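Local coordinates for protein S-adenosylmethionine decarboxylase proenzyme (Aquifex aeolicus, PDB 2III) that probably catalyses decarboxylation of S-adenosylmethionine to S-adenosylmethioninamine, the propylamine donor for polyamine synthesis, using a pyruvoyl group formed by self-cleavage, at residues L10-V16 / L101-D107; T78-Y82 / A93-I97; D22-R28 / S45-Q49; I27-L31 / I66-T70; A2-G6 / I115-E119. All blocks are in the same frame, centred on the assembly; numbering follows the deposited sequence.

Contact 1 of 5, residues L10-V16 / L101-D107; sequences LADLYGV and LNPKRID
The Y14 ring turns an edge to the neighbouring strand, with R105 O near its plane, 3.8 Å from Y14 CD2: CG stands anti to the carbonyl carbon (chi1 -58°), beside the backbone N that bonds the same oxygen. The phenol oxygen is hydrogen-bonded to the backbone N of I115 of the second subunit. The carboxylates of D12 and D107 share the Y14 face, OD2 to OD2 4.3 Å apart, a repulsion probably eased by R113 of the second subunit, which forms a salt bridge with D12. On the other face L13 lies beside I106 and crosses L101 at about a right angle, CD1 to CD1 3.6 Å, while its CB rests on P103. V16 CG2 packs alongside P103 CB. Backbone bonds join D12 with D107 both ways, and Y14 N reaches R105 O at 2.9 Å (166°). Y14 O takes K104 N at 2.8 Å through a bent bond (138°) and R105 N through a straighter but weak one. K104 CE presses on CA of G15 (3.4 Å), whose phi is positive. K104 and R105, both facing Y14, make a classic beta bulge at the start of strand 105-116, outermost in this chain's antiparallel sheet.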
# COMPACT_ATOMS: atom_id res chain seq x y z
N LEU A 10 4.68 -4.95 -5.85
CA LEU A 10 3.79 -5.71 -4.99
C LEU A 10 3.98 -7.17 -5.34
O LEU A 10 4.16 -7.53 -6.50
CB LEU A 10 2.33 -5.27 -5.15
CG LEU A 10 1.73 -4.85 -6.49
CD1 LEU A 10 0.24 -4.64 -6.32
CD2 LEU A 10 2.38 -3.57 -6.98
N ALA A 11 3.97 -8.02 -4.32
CA ALA A 11 4.16 -9.45 -4.53
C ALA A 11 3.33 -10.26 -3.57
O ALA A 11 3.14 -9.87 -2.41
CB ALA A 11 5.62 -9.81 -4.37
N ASP A 12 2.82 -11.38 -4.04
CA ASP A 12 2.06 -12.28 -3.19
C ASP A 12 3.01 -13.48 -3.04
O ASP A 12 3.37 -14.12 -4.02
CB ASP A 12 0.75 -12.69 -3.86
CG ASP A 12 -0.14 -11.49 -4.16
OD1 ASP A 12 0.04 -10.42 -3.53
OD2 ASP A 12 -1.04 -11.63 -5.03
N LEU A 13 3.42 -13.74 -1.81
CA LEU A 13 4.36 -14.82 -1.54
C LEU A 13 3.67 -16.06 -0.98
O LEU A 13 2.98 -15.98 0.04
CB LEU A 13 5.43 -14.34 -0.55
CG LEU A 13 5.98 -12.92 -0.74
CD1 LEU A 13 7.09 -12.70 0.26
CD2 LEU A 13 6.49 -12.71 -2.16
N TYR A 14 3.86 -17.20 -1.64
CA TYR A 14 3.26 -18.46 -1.22
C TYR A 14 4.30 -19.47 -0.74
O TYR A 14 5.48 -19.38 -1.08
CB TYR A 14 2.47 -19.08 -2.37
CG TYR A 14 1.37 -18.21 -2.93
CD1 TYR A 14 0.03 -18.55 -2.75
CD2 TYR A 14 1.66 -17.04 -3.65
CE1 TYR A 14 -0.99 -17.77 -3.27
CE2 TYR A 14 0.64 -16.24 -4.18
CZ TYR A 14 -0.68 -16.62 -3.98
OH TYR A 14 -1.70 -15.86 -4.50
N GLY A 15 3.84 -20.44 0.03
CA GLY A 15 4.75 -21.46 0.52
C GLY A 15 5.66 -20.94 1.61
O GLY A 15 6.74 -21.49 1.83
N VAL A 16 5.23 -19.89 2.29
CA VAL A 16 6.02 -19.30 3.36
C VAL A 16 5.74 -20.02 4.68
O VAL A 16 4.58 -20.20 5.06
CB VAL A 16 5.71 -17.81 3.55
CG1 VAL A 16 6.45 -17.27 4.77
CG2 VAL A 16 6.08 -17.03 2.28
N LEU A 101 11.80 -14.37 3.85
CA LEU A 101 10.60 -15.20 3.92
C LEU A 101 10.75 -16.49 3.12
O LEU A 101 10.03 -17.47 3.34
CB LEU A 101 9.38 -14.43 3.41
CG LEU A 101 8.97 -13.26 4.31
CD1 LEU A 101 7.68 -12.65 3.80
CD2 LEU A 101 8.81 -13.75 5.74
N ASN A 102 11.69 -16.48 2.18
CA ASN A 102 11.96 -17.64 1.34
C ASN A 102 10.70 -18.39 0.88
O ASN A 102 10.47 -19.54 1.26
CB ASN A 102 12.90 -18.60 2.10
CG ASN A 102 13.23 -19.84 1.29
OD1 ASN A 102 13.67 -19.76 0.14
ND2 ASN A 102 13.05 -21.00 1.90
N PRO A 103 9.87 -17.73 0.06
CA PRO A 103 8.64 -18.35 -0.44
C PRO A 103 8.94 -19.39 -1.52
O PRO A 103 9.99 -19.34 -2.16
CB PRO A 103 7.86 -17.17 -1.00
CG PRO A 103 8.96 -16.28 -1.51
CD PRO A 103 9.96 -16.32 -0.37
N LYS A 104 8.02 -20.33 -1.72
CA LYS A 104 8.20 -21.36 -2.73
C LYS A 104 7.68 -20.91 -4.10
O LYS A 104 8.22 -21.29 -5.14
CB LYS A 104 7.51 -22.66 -2.30
CG LYS A 104 8.18 -23.31 -1.09
CD LYS A 104 7.57 -24.65 -0.73
CE LYS A 104 6.12 -24.52 -0.29
NZ LYS A 104 5.50 -25.85 -0.03
N ARG A 105 6.63 -20.07 -4.09
CA ARG A 105 6.03 -19.54 -5.31
C ARG A 105 5.76 -18.06 -5.13
O ARG A 105 5.39 -17.59 -4.04
CB ARG A 105 4.72 -20.25 -5.65
CG ARG A 105 4.91 -21.50 -6.47
CD ARG A 105 3.63 -22.30 -6.63
NE ARG A 105 3.97 -23.68 -6.99
CZ ARG A 105 4.58 -24.02 -8.13
NH1 ARG A 105 4.90 -23.09 -9.02
NH2 ARG A 105 4.92 -25.28 -8.34
N ILE A 106 5.90 -17.32 -6.22
CA ILE A 106 5.70 -15.88 -6.18
C ILE A 106 4.93 -15.32 -7.37
O ILE A 106 5.01 -15.83 -8.48
CB ILE A 106 7.08 -15.16 -6.13
CG1 ILE A 106 7.85 -15.61 -4.89
CG2 ILE A 106 6.89 -13.66 -6.11
CD1 ILE A 106 9.33 -15.27 -4.94
N ASP A 107 4.16 -14.27 -7.10
CA ASP A 107 3.45 -13.57 -8.15
C ASP A 107 3.81 -12.12 -7.86
O ASP A 107 3.47 -11.57 -6.81
CB ASP A 107 1.93 -13.75 -8.08
CG ASP A 107 1.23 -13.13 -9.28
OD1 ASP A 107 1.66 -13.43 -10.42
OD2 ASP A 107 0.27 -12.35 -9.09

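Contact 2 of 5, residues T78-Y82 / A93-I97; sequences TVDVY and AMDYI
M94, built as selenomethionine, meets V79 and V81 through a folded chain: CG stands opposite the backbone N (chi1 -175°), and turns at chi2 (61°) and chi3 (82°) then swing SE and CE down onto the strand. CE rests against both valines, 3.7 Å from V81 CG2 and 3.8 Å from V79 CG1, and SE lies 3.9 Å from V79 CG1. One bent chain thus touches both residues that strand 78-82 directs at the helix, running past each in the opposite sense. The valine branches divide the remaining partners. V81 CG1 points along the strand to A93 CB, 3.8 Å away, whereas V79 CG1 meets I97 CD1 at 3.9 Å. A93 and I97, one turn apart and joined by a backbone hydrogen bond, both point at the strand, and M94 comes in from beside them. No hydrogen bond crosses; buried apolar packing alone holds the contact. D80 points to the far face of the sheet, where H8 of its own chain and R113 of the second subunit hold its carboxylate. Helix segment 93-97 runs roughly antiparallel to strand segment 78-82; helix 87-101 also lies against strand 3-14 through M94 on I9, and against helix 24-37 through I97 on L31 and A34.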
# COMPACT_ATOMS: atom_id res chain seq x y z
N THR A 78 1.32 -10.89 1.67
CA THR A 78 1.18 -9.96 0.56
C THR A 78 2.00 -8.73 0.91
O THR A 78 1.75 -8.06 1.93
CB THR A 78 -0.30 -9.60 0.33
OG1 THR A 78 -0.92 -9.24 1.57
CG2 THR A 78 -1.03 -10.80 -0.28
N VAL A 79 2.98 -8.44 0.06
CA VAL A 79 3.91 -7.34 0.28
C VAL A 79 3.87 -6.18 -0.72
O VAL A 79 3.67 -6.38 -1.91
CB VAL A 79 5.35 -7.89 0.29
CG1 VAL A 79 6.32 -6.80 0.75
CG2 VAL A 79 5.44 -9.14 1.17
N ASP A 80 4.09 -4.97 -0.22
CA ASP A 80 4.13 -3.79 -1.07
C ASP A 80 5.36 -2.96 -0.72
O ASP A 80 5.59 -2.63 0.45
CB ASP A 80 2.90 -2.90 -0.86
CG ASP A 80 1.65 -3.46 -1.50
OD1 ASP A 80 1.05 -2.73 -2.33
OD2 ASP A 80 1.26 -4.60 -1.18
N VAL A 81 6.15 -2.62 -1.73
CA VAL A 81 7.31 -1.76 -1.52
C VAL A 81 7.16 -0.63 -2.53
O VAL A 81 7.38 -0.82 -3.72
CB VAL A 81 8.64 -2.49 -1.74
CG1 VAL A 81 9.80 -1.49 -1.63
CG2 VAL A 81 8.81 -3.57 -0.68
N TYR A 82 6.78 0.53 -2.02
CA TYR A 82 6.55 1.73 -2.82
C TYR A 82 7.47 2.86 -2.35
O TYR A 82 7.28 3.39 -1.25
CB TYR A 82 5.07 2.12 -2.66
CG TYR A 82 4.57 3.31 -3.44
CD1 TYR A 82 3.24 3.70 -3.35
CD2 TYR A 82 5.42 4.05 -4.29
CE1 TYR A 82 2.75 4.79 -4.07
CE2 TYR A 82 4.93 5.15 -5.01
CZ TYR A 82 3.60 5.52 -4.89
OH TYR A 82 3.10 6.61 -5.57
N ALA A 93 14.72 -3.59 -1.03
CA ALA A 93 13.79 -3.87 0.06
C ALA A 93 13.00 -5.13 -0.22
O ALA A 93 12.83 -5.97 0.65
CB ALA A 93 12.85 -2.69 0.28
N MSE A 94 12.51 -5.26 -1.45
CA MSE A 94 11.72 -6.44 -1.82
C MSE A 94 12.60 -7.69 -1.90
O MSE A 94 12.14 -8.77 -1.54
CB MSE A 94 11.00 -6.22 -3.16
CG MSE A 94 10.06 -7.37 -3.54
SE MSE A 94 8.63 -7.66 -2.23
CE MSE A 94 7.38 -6.28 -2.84
N ASP A 95 13.84 -7.55 -2.36
CA ASP A 95 14.75 -8.70 -2.44
C ASP A 95 15.02 -9.22 -1.04
O ASP A 95 15.08 -10.44 -0.80
CB ASP A 95 16.09 -8.32 -3.10
CG ASP A 95 15.96 -7.98 -4.57
OD1 ASP A 95 14.96 -8.39 -5.20
OD2 ASP A 95 16.86 -7.31 -5.11
N TYR A 96 15.21 -8.29 -0.11
CA TYR A 96 15.47 -8.64 1.28
C TYR A 96 14.27 -9.40 1.86
O TYR A 96 14.41 -10.52 2.34
CB TYR A 96 15.74 -7.38 2.12
CG TYR A 96 16.00 -7.69 3.57
CD1 TYR A 96 17.24 -8.16 4.00
CD2 TYR A 96 14.98 -7.57 4.52
CE1 TYR A 96 17.47 -8.50 5.34
CE2 TYR A 96 15.19 -7.91 5.85
CZ TYR A 96 16.44 -8.37 6.26
OH TYR A 96 16.64 -8.70 7.58
N ILE A 97 13.10 -8.77 1.81
CA ILE A 97 11.89 -9.38 2.32
C ILE A 97 11.67 -10.79 1.75
O ILE A 97 11.41 -11.74 2.49
CB ILE A 97 10.66 -8.48 2.03
CG1 ILE A 97 10.73 -7.23 2.90
CG2 ILE A 97 9.36 -9.26 2.27
CD1 ILE A 97 9.68 -6.17 2.60

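Contact 3 of 5, residues D22-R28 / S45-Q49; sequences DRVEDIR and SHYYQ. With MG (magnesium ion), chain B.
From D22 to R28 the chain enters helix 24-37 and passes first Q49, then Y47, of strand 42-49, outermost in this chain's sheet. D22 points away from the strand, and its OD2 binds the magnesium ion at 2.3 Å, a site that also takes D19 O, with D26 close by. R23, at the N-cap position, folds back through bends at chi2 and chi3 (-60° and -66°) so that its guanidinium lies flat on the side-chain amide of Q49, the two planes only 8° apart. V24 wedges its branches between both partners: CG1 meets Y47 CB at 3.6 Å and CG2 meets Q49 CB at 3.6 Å. D26 OD2 accepts R23 N at 2.8 Å, a side-chain bond back to the residue just before the helix. I27 brings CG2 to the edge of the Y47 ring, in its plane, 3.7 Å from CE2. R28 CB lies over one face of that ring, toward the rim, in a CH-pi contact 4.1 Å from the centroid, and the guanidinium reaches past the CD1 edge, NH2 3.3 Å from Y47 CD1, its plane steeply inclined to the ring. With the Y47 ring cut back to an alanine, V24 and I27 would probably border a gap and R28 CB lose the face it rests on. V24 and I27 also pack on A55 of strand 55-61, and I27 continues inward to strand 65-71.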
# COMPACT_ATOMS: atom_id res chain seq x y z
N ASP A 22 3.70 -15.44 11.61
CA ASP A 22 2.54 -15.54 12.49
C ASP A 22 2.38 -14.46 13.56
O ASP A 22 1.26 -14.12 13.94
CB ASP A 22 2.49 -16.94 13.13
CG ASP A 22 3.72 -17.26 13.98
OD1 ASP A 22 3.70 -18.30 14.67
OD2 ASP A 22 4.70 -16.48 13.96
N ARG A 23 3.48 -13.90 14.05
CA ARG A 23 3.39 -12.87 15.08
C ARG A 23 3.92 -11.51 14.61
O ARG A 23 4.63 -11.43 13.60
CB ARG A 23 4.16 -13.31 16.34
CG ARG A 23 3.84 -14.72 16.87
CD ARG A 23 2.38 -14.90 17.26
NE ARG A 23 1.98 -14.08 18.39
CZ ARG A 23 0.73 -13.92 18.80
NH1 ARG A 23 -0.27 -14.53 18.17
NH2 ARG A 23 0.46 -13.14 19.84
N VAL A 24 3.58 -10.44 15.32
CA VAL A 24 4.06 -9.11 14.98
C VAL A 24 5.59 -9.05 15.05
O VAL A 24 6.24 -8.44 14.20
CB VAL A 24 3.50 -8.04 15.93
CG1 VAL A 24 4.30 -6.74 15.79
CG2 VAL A 24 2.03 -7.77 15.59
N GLU A 25 6.17 -9.68 16.07
CA GLU A 25 7.62 -9.69 16.25
C GLU A 25 8.31 -10.04 14.94
O GLU A 25 9.30 -9.41 14.57
CB GLU A 25 8.02 -10.73 17.31
CG GLU A 25 7.46 -10.47 18.69
CD GLU A 25 5.95 -10.32 18.68
OE1 GLU A 25 5.26 -11.21 18.14
OE2 GLU A 25 5.46 -9.31 19.23
N ASP A 26 7.79 -11.05 14.25
CA ASP A 26 8.36 -11.50 12.98
C ASP A 26 8.30 -10.39 11.91
O ASP A 26 9.30 -10.08 11.27
CB ASP A 26 7.61 -12.74 12.45
CG ASP A 26 7.43 -13.82 13.51
OD1 ASP A 26 8.44 -14.40 13.96
OD2 ASP A 26 6.26 -14.11 13.87
N ILE A 27 7.11 -9.81 11.71
CA ILE A 27 6.92 -8.77 10.71
C ILE A 27 7.80 -7.55 11.00
O ILE A 27 8.43 -7.00 10.09
CB ILE A 27 5.44 -8.32 10.64
CG1 ILE A 27 4.58 -9.50 10.20
CG2 ILE A 27 5.27 -7.17 9.67
CD1 ILE A 27 5.06 -10.17 8.95
N ARG A 28 7.84 -7.16 12.27
CA ARG A 28 8.64 -6.03 12.71
C ARG A 28 10.10 -6.25 12.40
O ARG A 28 10.75 -5.39 11.80
CB ARG A 28 8.45 -5.81 14.21
CG ARG A 28 9.43 -4.85 14.87
CD ARG A 28 8.84 -4.31 16.18
NE ARG A 28 8.13 -3.06 15.95
CZ ARG A 28 7.10 -2.63 16.67
NH1 ARG A 28 6.65 -3.36 17.69
NH2 ARG A 28 6.54 -1.46 16.39
N SER A 45 6.35 3.54 11.82
CA SER A 45 5.97 2.18 11.49
C SER A 45 4.85 1.72 12.43
O SER A 45 4.86 2.02 13.62
CB SER A 45 7.18 1.24 11.61
OG SER A 45 7.63 1.14 12.95
N HIS A 46 3.89 0.98 11.88
CA HIS A 46 2.76 0.51 12.66
C HIS A 46 2.42 -0.93 12.37
O HIS A 46 2.34 -1.35 11.21
CB HIS A 46 1.56 1.42 12.39
CG HIS A 46 1.92 2.87 12.43
ND1 HIS A 46 2.37 3.55 11.31
CD2 HIS A 46 2.04 3.74 13.46
CE1 HIS A 46 2.75 4.77 11.66
NE2 HIS A 46 2.56 4.90 12.96
N TYR A 47 2.23 -1.69 13.45
CA TYR A 47 1.92 -3.11 13.35
C TYR A 47 0.65 -3.51 14.08
O TYR A 47 0.21 -2.83 15.01
CB TYR A 47 3.08 -3.92 13.91
CG TYR A 47 4.39 -3.59 13.25
CD1 TYR A 47 5.13 -2.47 13.64
CD2 TYR A 47 4.89 -4.38 12.21
CE1 TYR A 47 6.33 -2.14 13.01
CE2 TYR A 47 6.08 -4.05 11.57
CZ TYR A 47 6.79 -2.94 11.97
OH TYR A 47 7.97 -2.62 11.33
N TYR A 48 0.06 -4.61 13.64
CA TYR A 48 -1.14 -5.11 14.28
C TYR A 48 -1.14 -6.64 14.30
O TYR A 48 -0.86 -7.29 13.31
CB TYR A 48 -2.39 -4.62 13.54
CG TYR A 48 -3.65 -4.93 14.31
CD1 TYR A 48 -3.96 -4.24 15.48
CD2 TYR A 48 -4.51 -5.95 13.89
CE1 TYR A 48 -5.10 -4.56 16.22
CE2 TYR A 48 -5.65 -6.27 14.62
CZ TYR A 48 -5.94 -5.58 15.79
OH TYR A 48 -7.06 -5.90 16.52
N GLN A 49 -1.46 -7.20 15.46
CA GLN A 49 -1.51 -8.64 15.65
C GLN A 49 -2.95 -9.12 15.49
O GLN A 49 -3.85 -8.63 16.16
CB GLN A 49 -1.00 -9.01 17.05
CG GLN A 49 -1.05 -10.49 17.40
CD GLN A 49 -0.19 -11.35 16.49
OE1 GLN A 49 -0.70 -12.10 15.66
NE2 GLN A 49 1.13 -11.23 16.64
MG MG B . 6.94 -16.77 14.43
O HOH W 1 7.17 -15.84 15.77

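Contact 4 of 5, residues I27-L31 / I66-T70; sequences IRELL and ISIHT
Apolar end-on contacts come first: I27 and I68 reach toward each other tip to tip, with CG2 to CG2 at 3.3 Å, a tight approach, and CD1 to CD1 at 3.7 Å. I27 CD1 also meets T70 CG2 tip to tip at 3.7 Å. Crossing contacts follow. L30 CD2 lies at about a right angle across I68 CD1, 3.8 Å away, and L31 comes in aslant, with CD1 3.9 Å from I68 CG2. Alongside these, L31 CD2 slides past I66 CG2 at 3.8 Å. I68 is central because its two branches part: CG1, trans to the backbone N (chi1 -177°), carries CD1 to L30 and I27 CD1, while CG2 faces I27 CG2 and L31. Trimming I68 to an alanine is likely to leave I27, L30 and L31 without their common partner and a gap between helix and strand. Polar bonding is absent across the interface; T70 OG1 instead binds I21 and A55. S67 and H69 point to the opposite face, where NE2 of H69, the predicted proton acceptor for processing, is hydrogen-bonded to H65 ND1 of the second subunit. Helix 24-37 thus covers an inner strand of the sheet, between strands 55-61 and 76-84, with L30 and L31 also packed on helix 87-101.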
# COMPACT_ATOMS: atom_id res chain seq x y z
N ILE A 27 7.11 -9.81 11.71
CA ILE A 27 6.92 -8.77 10.71
C ILE A 27 7.80 -7.55 11.00
O ILE A 27 8.43 -7.00 10.09
CB ILE A 27 5.44 -8.32 10.64
CG1 ILE A 27 4.58 -9.50 10.20
CG2 ILE A 27 5.27 -7.17 9.67
CD1 ILE A 27 5.06 -10.17 8.95
N ARG A 28 7.84 -7.16 12.27
CA ARG A 28 8.64 -6.03 12.71
C ARG A 28 10.10 -6.25 12.40
O ARG A 28 10.75 -5.39 11.80
CB ARG A 28 8.45 -5.81 14.21
CG ARG A 28 9.43 -4.85 14.87
CD ARG A 28 8.84 -4.31 16.18
NE ARG A 28 8.13 -3.06 15.95
CZ ARG A 28 7.10 -2.63 16.67
NH1 ARG A 28 6.65 -3.36 17.69
NH2 ARG A 28 6.54 -1.46 16.39
N GLU A 29 10.64 -7.40 12.78
CA GLU A 29 12.04 -7.68 12.50
C GLU A 29 12.28 -7.63 11.00
O GLU A 29 13.24 -7.03 10.53
CB GLU A 29 12.45 -9.05 13.03
CG GLU A 29 13.05 -9.03 14.41
CD GLU A 29 13.78 -10.32 14.73
OE1 GLU A 29 14.70 -10.69 13.97
OE2 GLU A 29 13.43 -10.96 15.75
N LEU A 30 11.38 -8.29 10.27
CA LEU A 30 11.45 -8.36 8.82
C LEU A 30 11.50 -6.99 8.15
O LEU A 30 12.43 -6.70 7.38
CB LEU A 30 10.23 -9.13 8.29
CG LEU A 30 10.12 -9.34 6.78
CD1 LEU A 30 11.14 -10.38 6.35
CD2 LEU A 30 8.71 -9.79 6.42
N LEU A 31 10.51 -6.14 8.43
CA LEU A 31 10.45 -4.81 7.83
C LEU A 31 11.56 -3.88 8.32
O LEU A 31 12.03 -3.02 7.57
CB LEU A 31 9.08 -4.17 8.07
CG LEU A 31 7.84 -4.84 7.45
CD1 LEU A 31 6.66 -3.88 7.50
CD2 LEU A 31 8.12 -5.23 6.00
N ILE A 66 5.87 0.78 2.78
CA ILE A 66 6.13 -0.64 2.68
C ILE A 66 5.05 -1.27 3.53
O ILE A 66 4.82 -0.84 4.66
CB ILE A 66 7.48 -1.04 3.30
CG1 ILE A 66 8.63 -0.41 2.52
CG2 ILE A 66 7.59 -2.57 3.33
CD1 ILE A 66 10.01 -0.84 3.01
N SER A 67 4.37 -2.28 3.01
CA SER A 67 3.32 -2.91 3.80
C SER A 67 3.36 -4.42 3.63
O SER A 67 3.89 -4.93 2.64
CB SER A 67 1.94 -2.40 3.35
OG SER A 67 1.71 -2.73 2.00
N ILE A 68 2.82 -5.12 4.62
CA ILE A 68 2.74 -6.58 4.59
C ILE A 68 1.56 -7.06 5.42
O ILE A 68 1.34 -6.61 6.54
CB ILE A 68 4.02 -7.25 5.11
CG1 ILE A 68 3.88 -8.77 4.98
CG2 ILE A 68 4.27 -6.85 6.55
CD1 ILE A 68 5.14 -9.57 5.28
N HIS A 69 0.80 -7.97 4.83
CA HIS A 69 -0.37 -8.56 5.48
C HIS A 69 -0.10 -10.06 5.38
O HIS A 69 0.39 -10.55 4.35
CB HIS A 69 -1.62 -8.16 4.70
CG HIS A 69 -1.83 -6.67 4.60
ND1 HIS A 69 -2.16 -5.89 5.69
CD2 HIS A 69 -1.74 -5.83 3.54
CE1 HIS A 69 -2.28 -4.63 5.30
NE2 HIS A 69 -2.03 -4.57 4.01
N THR A 70 -0.38 -10.81 6.45
CA THR A 70 -0.08 -12.24 6.42
C THR A 70 -1.19 -13.18 6.87
O THR A 70 -2.08 -12.80 7.63
CB THR A 70 1.17 -12.56 7.25
OG1 THR A 70 0.84 -12.51 8.65
CG2 THR A 70 2.27 -11.54 6.97

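Contact 5 of 5, residues A2-G6 / I115-E119; sequences AKTLG and IVEEE
V116 overlaps K3 and L5 with its two methyls: CG2 lies beside K3 CG at 3.8 Å, the side chains pointing the same way, and CG1 touches L5 CD1 at 3.9 Å, crossing at about a right angle. With CG1 anti to the carbonyl carbon (chi1 -60°), CG2 falls between that carbon and the backbone N, within 3.8 Å of K3 O. Beneath, K3 N donates to V116 O at 3.0 Å and V116 N returns a bond to K3 O at 3.1 Å (170°). K3 and V116 therefore form an antiparallel hydrogen-bonded pair, T4 and I115 the following non-hydrogen-bonded one, joining the start of strand 3-14 to the end of strand 105-116, outermost in this chain's sheet, before the chain turns a corner at L5. On the other face A2 CB rests against I115 CG2. Past the pairing, E118 stretches out beyond CG and takes A2 N on OE1 at 2.7 Å, met on the anti side and 33° out of the carboxylate plane. K3 curls back to bond NZ to T4 O from above the carbonyl plane, while T4 OG1 donates to G6 O. L5 packs on L76 and V116 on H74, both of the second subunit.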
# COMPACT_ATOMS: atom_id res chain seq x y z
N ALA A 2 9.85 12.49 -19.87
CA ALA A 2 8.93 12.12 -18.76
C ALA A 2 9.62 11.19 -17.77
O ALA A 2 10.37 10.29 -18.16
CB ALA A 2 7.68 11.45 -19.32
N LYS A 3 9.38 11.42 -16.48
CA LYS A 3 9.97 10.60 -15.43
C LYS A 3 8.87 10.12 -14.49
O LYS A 3 7.79 10.70 -14.43
CB LYS A 3 10.99 11.42 -14.64
CG LYS A 3 10.37 12.54 -13.80
CD LYS A 3 11.42 13.32 -13.01
CE LYS A 3 12.12 12.46 -11.94
NZ LYS A 3 11.20 12.04 -10.84
N THR A 4 9.16 9.05 -13.76
CA THR A 4 8.20 8.50 -12.81
C THR A 4 8.59 9.02 -11.43
O THR A 4 9.77 9.12 -11.11
CB THR A 4 8.19 6.94 -12.84
OG1 THR A 4 7.15 6.45 -11.99
CG2 THR A 4 9.53 6.37 -12.39
N LEU A 5 7.60 9.38 -10.62
CA LEU A 5 7.86 9.90 -9.28
C LEU A 5 8.11 8.79 -8.29
O LEU A 5 8.71 9.02 -7.24
CB LEU A 5 6.68 10.76 -8.81
CG LEU A 5 6.53 12.13 -9.47
CD1 LEU A 5 5.24 12.79 -9.02
CD2 LEU A 5 7.74 13.01 -9.12
N GLY A 6 7.64 7.59 -8.61
CA GLY A 6 7.83 6.47 -7.71
C GLY A 6 7.71 5.10 -8.36
O GLY A 6 7.14 4.96 -9.44
N ILE A 115 3.38 9.78 -13.51
CA ILE A 115 4.24 10.18 -14.61
C ILE A 115 4.12 11.68 -14.86
O ILE A 115 3.02 12.19 -15.11
CB ILE A 115 3.90 9.39 -15.88
CG1 ILE A 115 4.09 7.89 -15.60
CG2 ILE A 115 4.81 9.83 -17.03
CD1 ILE A 115 3.91 7.01 -16.82
N VAL A 116 5.25 12.38 -14.78
CA VAL A 116 5.27 13.82 -14.98
C VAL A 116 6.28 14.25 -16.04
O VAL A 116 7.31 13.60 -16.24
CB VAL A 116 5.58 14.55 -13.65
CG1 VAL A 116 4.52 14.22 -12.61
CG2 VAL A 116 6.95 14.14 -13.13
N GLU A 117 5.97 15.35 -16.72
CA GLU A 117 6.82 15.89 -17.78
C GLU A 117 8.16 16.42 -17.26
O GLU A 117 8.26 16.85 -16.12
CB GLU A 117 6.09 17.03 -18.50
CG GLU A 117 4.81 16.62 -19.25
CD GLU A 117 5.05 15.55 -20.30
OE1 GLU A 117 6.20 15.40 -20.76
OE2 GLU A 117 4.07 14.85 -20.68
N GLU A 118 9.18 16.36 -18.12
CA GLU A 118 10.52 16.85 -17.80
C GLU A 118 10.72 18.19 -18.50
O GLU A 118 11.55 19.01 -18.11
CB GLU A 118 11.58 15.83 -18.26
CG GLU A 118 11.51 14.50 -17.51
CD GLU A 118 12.53 13.49 -17.99
OE1 GLU A 118 12.39 12.99 -19.13
OE2 GLU A 118 13.48 13.19 -17.23
N GLU A 119 9.94 18.40 -19.56
CA GLU A 119 9.97 19.64 -20.32
C GLU A 119 8.60 20.24 -20.07
O GLU A 119 7.63 19.52 -19.91
CB GLU A 119 10.11 19.40 -21.83
CG GLU A 119 11.49 18.97 -22.29
CD GLU A 119 11.90 17.61 -21.76
OE1 GLU A 119 11.19 16.63 -22.05
OE2 GLU A 119 12.93 17.53 -21.05

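Contacts 2 and 4 are the buried core, where helices 87-101 and 24-37 lie on neighbouring sheet strands through apolar side chains with no hydrogen bond across; strands 65-71 and 76-84 bind each other there, and L31 meets I97 between the helices. Contact 3 shares I27 and R28 with contact 4 but lies at the surface, adding a guanidinium-amide stack, a CH-pi contact and a metal site. Contacts 1 and 5 pair the same two strands, 3-14 and 105-116, their centres 31 Å apart, by backbone bonding: contact 1 partly buried at a bulge, contact 5 exposed near the ends of the modelled chain. All five reach the second subunit.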